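Long-range contacts in period circadian protein homolog 2 (Mus musculus, PDB 3GDI), which is a circadian clock protein that probably takes part in transcriptional regulation, with tandem PAS domains suited to protein-protein interaction: residues Y80-W85 against M125-V130; R165-T170 against P186-L191; T243-W248 against R265-V270. All coordinates share one frame; numbering follows the deposited sequence.

Contact 1 (Y80-W85 against M125-V130); sequences YKLPPW and MTPYLV
W85 and Y128 form the aromatic part of this contact, their rings leaning on each other at an oblique angle. The six-membered ring of W85 and the Y128 ring have centroids 4.6 Å apart and planes turned by 60°, and the W85 atoms CE3 and CZ3 do the touching, with CZ3 3.3 Å from Y128 CD2. In W85, CG lies anti to the backbone N (chi1 -168°), beside the carbonyl carbon, and chi2 then turns the ring. Its CB meanwhile rests on V130 CG2 at 3.8 Å, so the tryptophan spans two residues of the strand.

P83 serves the other part of the Y128 ring. Its carbonyl O lies in the ring plane at the edge, 3.7 Å from Y128 CD1, while P83 CG packs on the same CD1. Farther back, L82 crosses P127 obliquely and sets CD2 3.4 Å from P127 CB, one branched apolar group against a compact pyrrolidine ring.

The backbones join in a single bridge between P84 and L129. L129 N gives a weak bond to P83 O (3.4 Å), and L129 O receives a weak one from W85 N (3.3 Å). Both bonds use the residues flanking P84, so a proline, which has no N-H, costs the bridge nothing.

From the second subunit, E298 and Q294 pack on P83 and P84. The partner strand 121-131 belongs to the five-stranded antiparallel sheet of order 2-1-5-4-3, the characteristic core of a PAS domain, here PAS-A, with the proline-rich loop 80-85 clipped to it.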
loop_
_atom_site.group_PDB
_atom_site.type_symbol
_atom_site.label_atom_id
_atom_site.label_comp_id
_atom_site.label_asym_id
_atom_site.label_seq_id
_atom_site.Cartn_x
_atom_site.Cartn_y
_atom_site.Cartn_z
ATOM N N TYR A 80 -5.468 -10.099 12.526
ATOM C CA TYR A 80 -6.675 -9.339 12.198
ATOM C C TYR A 80 -7.015 -9.366 10.707
ATOM O O TYR A 80 -7.929 -8.680 10.256
ATOM C CB TYR A 80 -6.580 -7.890 12.700
ATOM C CG TYR A 80 -5.601 -6.998 11.968
ATOM C CD1 TYR A 80 -4.519 -6.428 12.635
ATOM C CD2 TYR A 80 -5.779 -6.689 10.619
ATOM C CE1 TYR A 80 -3.639 -5.569 11.979
ATOM C CE2 TYR A 80 -4.906 -5.835 9.955
ATOM C CZ TYR A 80 -3.839 -5.279 10.639
ATOM O OH TYR A 80 -2.971 -4.441 9.978
ATOM N N LYS A 81 -6.266 -10.155 9.948
ATOM C CA LYS A 81 -6.512 -10.313 8.520
ATOM C C LYS A 81 -6.828 -11.787 8.337
ATOM O O LYS A 81 -7.138 -12.484 9.303
ATOM C CB LYS A 81 -5.272 -9.959 7.700
ATOM C CG LYS A 81 -4.782 -8.541 7.886
ATOM C CD LYS A 81 -3.536 -8.277 7.062
ATOM C CE LYS A 81 -3.025 -6.864 7.291
ATOM N NZ LYS A 81 -1.750 -6.587 6.572
ATOM N N LEU A 82 -6.744 -12.264 7.104
ATOM C CA LEU A 82 -7.008 -13.672 6.821
ATOM C C LEU A 82 -8.438 -14.074 7.167
ATOM O O LEU A 82 -9.080 -13.475 8.032
ATOM C CB LEU A 82 -6.062 -14.572 7.624
ATOM C CG LEU A 82 -4.725 -14.014 8.104
ATOM C CD1 LEU A 82 -4.642 -14.177 9.616
ATOM C CD2 LEU A 82 -3.580 -14.736 7.413
ATOM N N PRO A 83 -8.957 -15.099 6.477
ATOM C CA PRO A 83 -10.312 -15.586 6.724
ATOM C C PRO A 83 -10.279 -16.980 7.359
ATOM O O PRO A 83 -9.529 -17.856 6.916
ATOM C CB PRO A 83 -10.908 -15.612 5.331
ATOM C CG PRO A 83 -9.759 -16.157 4.531
ATOM C CD PRO A 83 -8.525 -15.461 5.112
ATOM N N PRO A 84 -11.080 -17.197 8.415
ATOM C CA PRO A 84 -11.111 -18.505 9.076
ATOM C C PRO A 84 -11.489 -19.563 8.043
ATOM O O PRO A 84 -12.346 -19.318 7.196
ATOM C CB PRO A 84 -12.194 -18.325 10.134
ATOM C CG PRO A 84 -12.091 -16.864 10.473
ATOM C CD PRO A 84 -11.954 -16.237 9.110
ATOM N N TRP A 85 -10.853 -20.727 8.095
ATOM C CA TRP A 85 -11.175 -21.769 7.129
ATOM C C TRP A 85 -12.638 -22.159 7.274
ATOM O O TRP A 85 -13.005 -22.880 8.205
ATOM C CB TRP A 85 -10.299 -23.003 7.338
ATOM C CG TRP A 85 -10.409 -23.975 6.204
ATOM C CD1 TRP A 85 -11.529 -24.642 5.798
ATOM C CD2 TRP A 85 -9.368 -24.352 5.294
ATOM N NE1 TRP A 85 -11.253 -25.406 4.692
ATOM C CE2 TRP A 85 -9.934 -25.246 4.360
ATOM C CE3 TRP A 85 -8.012 -24.017 5.175
ATOM C CZ2 TRP A 85 -9.189 -25.815 3.320
ATOM C CZ3 TRP A 85 -7.271 -24.584 4.140
ATOM C CH2 TRP A 85 -7.864 -25.471 3.227
ATOM N N MET A 125 0.549 -17.870 -2.566
ATOM C CA MET A 125 0.045 -18.444 -1.334
ATOM C C MET A 125 -1.247 -17.825 -0.829
ATOM O O MET A 125 -1.447 -16.615 -0.916
ATOM C CB MET A 125 1.118 -18.341 -0.259
ATOM C CG MET A 125 2.436 -18.953 -0.674
ATOM S SD MET A 125 3.526 -19.150 0.733
ATOM C CE MET A 125 4.137 -17.460 0.928
ATOM N N THR A 126 -2.126 -18.672 -0.305
ATOM C CA THR A 126 -3.400 -18.223 0.237
ATOM C C THR A 126 -3.376 -18.600 1.713
ATOM O O THR A 126 -3.223 -19.774 2.059
ATOM C CB THR A 126 -4.590 -18.921 -0.445
ATOM O OG1 THR A 126 -4.342 -19.045 -1.850
ATOM C CG2 THR A 126 -5.858 -18.103 -0.248
ATOM N N PRO A 127 -3.516 -17.602 2.600
ATOM C CA PRO A 127 -3.510 -17.759 4.054
ATOM C C PRO A 127 -4.866 -18.005 4.705
ATOM O O PRO A 127 -5.834 -17.283 4.447
ATOM C CB PRO A 127 -2.900 -16.448 4.517
ATOM C CG PRO A 127 -3.560 -15.482 3.595
ATOM C CD PRO A 127 -3.478 -16.172 2.242
ATOM N N TYR A 128 -4.915 -19.014 5.571
ATOM C CA TYR A 128 -6.137 -19.365 6.289
ATOM C C TYR A 128 -5.858 -19.491 7.784
ATOM O O TYR A 128 -4.866 -20.099 8.187
ATOM C CB TYR A 128 -6.696 -20.691 5.768
ATOM C CG TYR A 128 -7.195 -20.620 4.349
ATOM C CD1 TYR A 128 -8.216 -19.735 3.996
ATOM C CD2 TYR A 128 -6.656 -21.438 3.358
ATOM C CE1 TYR A 128 -8.689 -19.667 2.686
ATOM C CE2 TYR A 128 -7.122 -21.382 2.043
ATOM C CZ TYR A 128 -8.139 -20.495 1.714
ATOM O OH TYR A 128 -8.614 -20.437 0.422
ATOM N N LEU A 129 -6.733 -18.910 8.600
ATOM C CA LEU A 129 -6.584 -18.973 10.050
ATOM C C LEU A 129 -7.126 -20.332 10.512
ATOM O O LEU A 129 -8.260 -20.691 10.190
ATOM C CB LEU A 129 -7.367 -17.825 10.692
ATOM C CG LEU A 129 -6.898 -17.286 12.045
ATOM C CD1 LEU A 129 -7.680 -16.020 12.381
ATOM C CD2 LEU A 129 -7.082 -18.342 13.123
ATOM N N VAL A 130 -6.315 -21.089 11.253
ATOM C CA VAL A 130 -6.714 -22.421 11.725
ATOM C C VAL A 130 -6.124 -22.811 13.089
ATOM O O VAL A 130 -4.953 -22.556 13.367
ATOM C CB VAL A 130 -6.320 -23.505 10.684
ATOM C CG1 VAL A 130 -6.433 -24.890 11.287
ATOM C CG2 VAL A 130 -7.221 -23.404 9.472
#

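Contact 2 (R165-T170 against P186-L191); sequences RIFTTT and PLLGYL
The F167 ring is met obliquely by two leucines, L187 and L188, that touch it at atoms lying across the ring from each other. CD1 of F167 is 3.8 Å from L187 CD1, and CE2 of F167 is 3.9 Å from L188 CD1; the neighbouring CZ of F167 adds L188 CD2 at 4.0 Å. This is the inside of the second PAS domain, where the first short helix after the opening pair of strands, 184-188, packs against strand 166-171 of the antiparallel sheet. The F167 ring also meets the ring of H266 on the adjacent strand, with planes about 40° apart.

In F167, chi1 (70°) puts CG between the backbone N and the carbonyl carbon, the crowded position for a first torsion. L188 crosses the phenylalanine at about a right angle, and both its methyl groups meet the CE2-CZ end of the ring. Successive leucines suit the last turn of this helix, since they offer branched apolar ends to a buried aromatic. I166, the preceding strand residue, points away from the helix and packs on R265.

G189 follows with positive phi (98°), where a CB would press on the carbonyl O of L188; glycine therefore lets the chain leave the helix. Beyond it, L191 reaches F105 and R107 of the first domain. The L187 carbonyl O is hydrogen-bonded by the hydroxyl of Y155.

Just before the strand, R165 contributes its carbon chain rather than its charge: L187 CD1 sits 3.6 Å from the R165 backbone C, while L187 CD2 touches R165 CB at 3.8 Å and R165 CD at 4.0 Å.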
loop_
_atom_site.group_PDB
_atom_site.type_symbol
_atom_site.label_atom_id
_atom_site.label_comp_id
_atom_site.label_asym_id
_atom_site.label_seq_id
_atom_site.Cartn_x
_atom_site.Cartn_y
_atom_site.Cartn_z
ATOM N N ARG A 165 -3.154 -12.650 -22.051
ATOM C CA ARG A 165 -1.959 -12.194 -21.351
ATOM C C ARG A 165 -2.249 -10.753 -20.997
ATOM O O ARG A 165 -1.697 -9.831 -21.575
ATOM C CB ARG A 165 -0.735 -12.301 -22.267
ATOM C CG ARG A 165 -0.698 -13.637 -22.969
ATOM C CD ARG A 165 0.677 -14.234 -23.086
ATOM N NE ARG A 165 1.471 -13.604 -24.130
ATOM C CZ ARG A 165 2.451 -14.221 -24.787
ATOM N NH1 ARG A 165 2.751 -15.486 -24.514
ATOM N NH2 ARG A 165 3.142 -13.563 -25.706
ATOM N N ILE A 166 -3.150 -10.588 -20.039
ATOM C CA ILE A 166 -3.599 -9.286 -19.581
ATOM C C ILE A 166 -3.351 -9.076 -18.097
ATOM O O ILE A 166 -3.697 -9.916 -17.267
ATOM C CB ILE A 166 -5.127 -9.134 -19.834
ATOM C CG1 ILE A 166 -5.414 -9.303 -21.324
ATOM C CG2 ILE A 166 -5.642 -7.778 -19.313
ATOM C CD1 ILE A 166 -6.888 -9.251 -21.660
ATOM N N PHE A 167 -2.748 -7.948 -17.765
ATOM C CA PHE A 167 -2.519 -7.611 -16.365
ATOM C C PHE A 167 -2.742 -6.105 -16.188
ATOM O O PHE A 167 -2.701 -5.347 -17.159
ATOM C CB PHE A 167 -1.107 -8.008 -15.920
ATOM C CG PHE A 167 -0.032 -7.174 -16.513
ATOM C CD1 PHE A 167 0.447 -7.441 -17.787
ATOM C CD2 PHE A 167 0.523 -6.131 -15.790
ATOM C CE1 PHE A 167 1.477 -6.681 -18.343
ATOM C CE2 PHE A 167 1.550 -5.358 -16.323
ATOM C CZ PHE A 167 2.033 -5.631 -17.606
ATOM N N THR A 168 -3.001 -5.674 -14.959
ATOM C CA THR A 168 -3.221 -4.256 -14.714
ATOM C C THR A 168 -2.249 -3.679 -13.692
ATOM O O THR A 168 -1.688 -4.395 -12.873
ATOM C CB THR A 168 -4.649 -3.973 -14.214
ATOM O OG1 THR A 168 -4.761 -4.389 -12.850
ATOM C CG2 THR A 168 -5.675 -4.736 -15.047
ATOM N N THR A 169 -2.051 -2.370 -13.764
ATOM C CA THR A 169 -1.178 -1.667 -12.846
ATOM C C THR A 169 -1.910 -0.411 -12.403
ATOM O O THR A 169 -2.710 0.159 -13.157
ATOM C CB THR A 169 0.123 -1.239 -13.516
ATOM O OG1 THR A 169 -0.179 -0.381 -14.620
ATOM C CG2 THR A 169 0.900 -2.443 -14.004
ATOM N N THR A 170 -1.634 0.012 -11.176
ATOM C CA THR A 170 -2.238 1.212 -10.617
ATOM C C THR A 170 -1.121 2.072 -10.042
ATOM O O THR A 170 -0.187 1.551 -9.457
ATOM C CB THR A 170 -3.211 0.861 -9.479
ATOM O OG1 THR A 170 -4.231 -0.005 -9.982
ATOM C CG2 THR A 170 -3.862 2.122 -8.909
ATOM N N PRO A 186 3.073 -13.683 -13.428
ATOM C CA PRO A 186 3.494 -14.619 -14.476
ATOM C C PRO A 186 3.939 -13.940 -15.779
ATOM O O PRO A 186 4.683 -14.523 -16.568
ATOM C CB PRO A 186 2.249 -15.489 -14.684
ATOM C CG PRO A 186 1.588 -15.448 -13.355
ATOM C CD PRO A 186 1.710 -14.000 -12.972
ATOM N N LEU A 187 3.492 -12.714 -16.021
ATOM C CA LEU A 187 3.879 -12.044 -17.263
ATOM C C LEU A 187 5.081 -11.112 -17.121
ATOM O O LEU A 187 5.646 -10.677 -18.122
ATOM C CB LEU A 187 2.684 -11.270 -17.834
ATOM C CG LEU A 187 1.458 -12.090 -18.258
ATOM C CD1 LEU A 187 0.288 -11.168 -18.504
ATOM C CD2 LEU A 187 1.773 -12.895 -19.502
ATOM N N LEU A 188 5.487 -10.818 -15.886
ATOM C CA LEU A 188 6.611 -9.912 -15.666
ATOM C C LEU A 188 7.812 -10.506 -14.951
ATOM O O LEU A 188 8.938 -10.092 -15.190
ATOM C CB LEU A 188 6.143 -8.677 -14.897
ATOM C CG LEU A 188 5.113 -7.788 -15.591
ATOM C CD1 LEU A 188 4.866 -6.589 -14.710
ATOM C CD2 LEU A 188 5.609 -7.357 -16.972
ATOM N N GLY A 189 7.581 -11.468 -14.072
ATOM C CA GLY A 189 8.694 -12.054 -13.344
ATOM C C GLY A 189 8.856 -11.445 -11.957
ATOM O O GLY A 189 9.512 -12.029 -11.088
ATOM N N TYR A 190 8.263 -10.271 -11.744
ATOM C CA TYR A 190 8.345 -9.622 -10.442
ATOM C C TYR A 190 7.177 -10.041 -9.578
ATOM O O TYR A 190 6.121 -10.397 -10.091
ATOM C CB TYR A 190 8.262 -8.099 -10.560
ATOM C CG TYR A 190 9.349 -7.420 -11.342
ATOM C CD1 TYR A 190 9.098 -6.908 -12.616
ATOM C CD2 TYR A 190 10.612 -7.227 -10.788
ATOM C CE1 TYR A 190 10.078 -6.210 -13.314
ATOM C CE2 TYR A 190 11.604 -6.534 -11.477
ATOM C CZ TYR A 190 11.332 -6.026 -12.734
ATOM O OH TYR A 190 12.304 -5.311 -13.402
ATOM N N LEU A 191 7.369 -9.995 -8.263
ATOM C CA LEU A 191 6.284 -10.282 -7.330
ATOM C C LEU A 191 5.739 -8.884 -6.979
ATOM O O LEU A 191 6.489 -7.900 -6.977
ATOM C CB LEU A 191 6.810 -11.006 -6.098
ATOM C CG LEU A 191 7.423 -12.386 -6.389
ATOM C CD1 LEU A 191 7.668 -13.121 -5.059
ATOM C CD2 LEU A 191 6.484 -13.208 -7.282
#

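Contact 3 (T243-W248 against R265-V270); sequences TLDTSW and RHKVRV
A classic beta bulge marks one end of this antiparallel hairpin contact, where R269 and V270 together face T243. The T243 carbonyl O takes the N-H of R269 at 2.8 Å, nearly straight out from its C=O, and a weak bond from V270 N at 3.3 Å, while T243 N returns a bond to V270 O. Past the bulge the pairing is regular: D245 with K267 and S247 with R265 are hydrogen-bonded pairs, and L244 with V268 and T246 with H266 are non-hydrogen-bonded ones.

The side chains sort by face. On the one bearing L244, T246, H266 and V268, the L244 side chain packs on the H266 ring, and the edge of H266 points to the face of W248 in an offset edge-to-face arrangement, centroids 5.4 Å apart and planes at 75°. T246 CG2 lies 3.1 Å above the W248 ring plane, offset toward the rim. I215 and I219 of helix 209-221 also touch the tryptophan, a large flat group suited to this interior.

On the face bearing T243, D245, S247, R265 and K267, W255 of the second subunit packs on R265. There D245 OD2 makes a salt bridge to R269 NH1 at 2.9 Å; OD1 reaches K267 NZ more weakly, at 3.4 Å. R269 meets D245 at about a right angle, with the carboxylate and guanidinium planes 70° apart, so the pair is not a coplanar fork. The two cations K267 and R269 would be expected to favour the ionised carboxylate of D245, tying the bulge electrostatically to the regular strands beside it.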
loop_
_atom_site.group_PDB
_atom_site.type_symbol
_atom_site.label_atom_id
_atom_site.label_comp_id
_atom_site.label_asym_id
_atom_site.label_seq_id
_atom_site.Cartn_x
_atom_site.Cartn_y
_atom_site.Cartn_z
ATOM N N THR A 243 6.417 -6.110 -25.211
ATOM C CA THR A 243 5.689 -5.022 -25.843
ATOM C C THR A 243 4.238 -5.057 -25.435
ATOM O O THR A 243 3.548 -6.056 -25.622
ATOM C CB THR A 243 5.803 -5.105 -27.370
ATOM O OG1 THR A 243 7.174 -4.916 -27.736
ATOM C CG2 THR A 243 4.949 -4.051 -28.047
ATOM N N LEU A 244 3.777 -3.942 -24.886
ATOM C CA LEU A 244 2.409 -3.829 -24.416
ATOM C C LEU A 244 1.484 -2.974 -25.274
ATOM O O LEU A 244 1.916 -2.043 -25.955
ATOM C CB LEU A 244 2.414 -3.257 -22.998
ATOM C CG LEU A 244 2.918 -4.104 -21.827
ATOM C CD1 LEU A 244 4.127 -4.906 -22.224
ATOM C CD2 LEU A 244 3.239 -3.183 -20.663
ATOM N N ASP A 245 0.206 -3.338 -25.237
ATOM C CA ASP A 245 -0.875 -2.613 -25.895
ATOM C C ASP A 245 -1.618 -2.186 -24.634
ATOM O O ASP A 245 -2.116 -3.026 -23.880
ATOM C CB ASP A 245 -1.756 -3.540 -26.741
ATOM C CG ASP A 245 -1.123 -3.889 -28.077
ATOM O OD1 ASP A 245 -1.728 -4.669 -28.851
ATOM O OD2 ASP A 245 -0.020 -3.382 -28.360
ATOM N N THR A 246 -1.684 -0.886 -24.390
ATOM C CA THR A 246 -2.303 -0.421 -23.170
ATOM C C THR A 246 -3.525 0.447 -23.292
ATOM O O THR A 246 -3.686 1.202 -24.244
ATOM C CB THR A 246 -1.276 0.343 -22.321
ATOM O OG1 THR A 246 -0.144 -0.502 -22.064
ATOM C CG2 THR A 246 -1.894 0.780 -21.005
ATOM N N SER A 247 -4.384 0.320 -22.293
ATOM C CA SER A 247 -5.597 1.109 -22.192
ATOM C C SER A 247 -5.421 1.887 -20.884
ATOM O O SER A 247 -5.189 1.295 -19.835
ATOM C CB SER A 247 -6.814 0.198 -22.112
ATOM O OG SER A 247 -7.917 0.899 -21.564
ATOM N N TRP A 248 -5.512 3.208 -20.950
ATOM C CA TRP A 248 -5.323 4.032 -19.766
ATOM C C TRP A 248 -6.585 4.703 -19.225
ATOM O O TRP A 248 -7.453 5.130 -19.986
ATOM C CB TRP A 248 -4.277 5.112 -20.038
ATOM C CG TRP A 248 -2.905 4.583 -20.316
ATOM C CD1 TRP A 248 -2.307 4.453 -21.538
ATOM C CD2 TRP A 248 -1.963 4.076 -19.348
ATOM N NE1 TRP A 248 -1.053 3.897 -21.393
ATOM C CE2 TRP A 248 -0.820 3.653 -20.060
ATOM C CE3 TRP A 248 -1.983 3.934 -17.949
ATOM C CZ2 TRP A 248 0.293 3.093 -19.425
ATOM C CZ3 TRP A 248 -0.880 3.378 -17.318
ATOM C CH2 TRP A 248 0.245 2.963 -18.058
ATOM N N ARG A 265 -4.564 -1.129 -18.110
ATOM C CA ARG A 265 -4.902 -2.519 -18.374
ATOM C C ARG A 265 -4.038 -2.893 -19.548
ATOM O O ARG A 265 -4.261 -2.422 -20.656
ATOM C CB ARG A 265 -6.368 -2.660 -18.753
ATOM C CG ARG A 265 -6.774 -4.102 -18.930
ATOM C CD ARG A 265 -8.192 -4.211 -19.359
ATOM N NE ARG A 265 -8.755 -5.502 -18.995
ATOM C CZ ARG A 265 -8.866 -6.527 -19.829
ATOM N NH1 ARG A 265 -8.443 -6.406 -21.083
ATOM N NH2 ARG A 265 -9.409 -7.666 -19.408
ATOM N N HIS A 266 -3.063 -3.754 -19.304
ATOM C CA HIS A 266 -2.120 -4.131 -20.335
ATOM C C HIS A 266 -2.296 -5.480 -20.994
ATOM O O HIS A 266 -2.697 -6.453 -20.364
ATOM C CB HIS A 266 -0.710 -4.047 -19.762
ATOM C CG HIS A 266 -0.453 -2.790 -18.996
ATOM N ND1 HIS A 266 -0.405 -2.756 -17.619
ATOM C CD2 HIS A 266 -0.278 -1.515 -19.410
ATOM C CE1 HIS A 266 -0.211 -1.512 -17.219
ATOM N NE2 HIS A 266 -0.130 -0.740 -18.286
ATOM N N LYS A 267 -1.971 -5.522 -22.277
ATOM C CA LYS A 267 -2.045 -6.747 -23.049
ATOM C C LYS A 267 -0.667 -6.896 -23.660
ATOM O O LYS A 267 -0.222 -6.032 -24.425
ATOM C CB LYS A 267 -3.106 -6.621 -24.141
ATOM C CG LYS A 267 -3.680 -7.955 -24.594
ATOM C CD LYS A 267 -3.118 -8.397 -25.944
ATOM C CE LYS A 267 -3.697 -7.561 -27.089
ATOM N NZ LYS A 267 -3.007 -7.815 -28.388
ATOM N N VAL A 268 0.032 -7.965 -23.294
ATOM C CA VAL A 268 1.358 -8.173 -23.843
ATOM C C VAL A 268 1.203 -8.782 -25.219
ATOM O O VAL A 268 0.773 -9.922 -25.376
ATOM C CB VAL A 268 2.258 -9.055 -22.915
ATOM C CG1 VAL A 268 1.444 -9.634 -21.789
ATOM C CG2 VAL A 268 2.960 -10.137 -23.713
ATOM N N ARG A 269 1.535 -7.981 -26.222
ATOM C CA ARG A 269 1.424 -8.392 -27.606
ATOM C C ARG A 269 2.666 -9.171 -28.042
ATOM O O ARG A 269 2.592 -10.037 -28.920
ATOM C CB ARG A 269 1.230 -7.157 -28.477
ATOM C CG ARG A 269 0.547 -7.436 -29.800
ATOM C CD ARG A 269 0.451 -6.153 -30.595
ATOM N NE ARG A 269 1.775 -5.575 -30.804
ATOM C CZ ARG A 269 1.989 -4.285 -31.022
ATOM N NH1 ARG A 269 0.963 -3.446 -31.052
ATOM N NH2 ARG A 269 3.221 -3.832 -31.217
ATOM N N VAL A 270 3.802 -8.859 -27.427
ATOM C CA VAL A 270 5.052 -9.551 -27.735
ATOM C C VAL A 270 5.812 -9.861 -26.449
ATOM O O VAL A 270 6.302 -8.963 -25.773
ATOM C CB VAL A 270 5.956 -8.709 -28.667
ATOM C CG1 VAL A 270 7.225 -9.472 -28.973
ATOM C CG2 VAL A 270 5.215 -8.374 -29.953
#

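Overall arrangement
Contact 1 lies in the first PAS domain, while contacts 2 and 3 share the sheet of the second. Centres of contacts 2 and 3 are about 10 Å apart, and adjacent strands 166-171 and 259-268 connect them: F167 O is 2.7 Å from H266 N, and R165 O is 3.1 Å from V268 N, both probable hydrogen bonds. Thus the helix of contact 2 packs against the sheet to which the hairpin of contact 3 contributes two strands. Contact 1 sits about 24 Å from contact 2 and 34 Å from contact 3, centre to centre. Contacts 1 and 3 lie on opposite sides of the chain's centre, and each touches the second subunit; contact 2 does not.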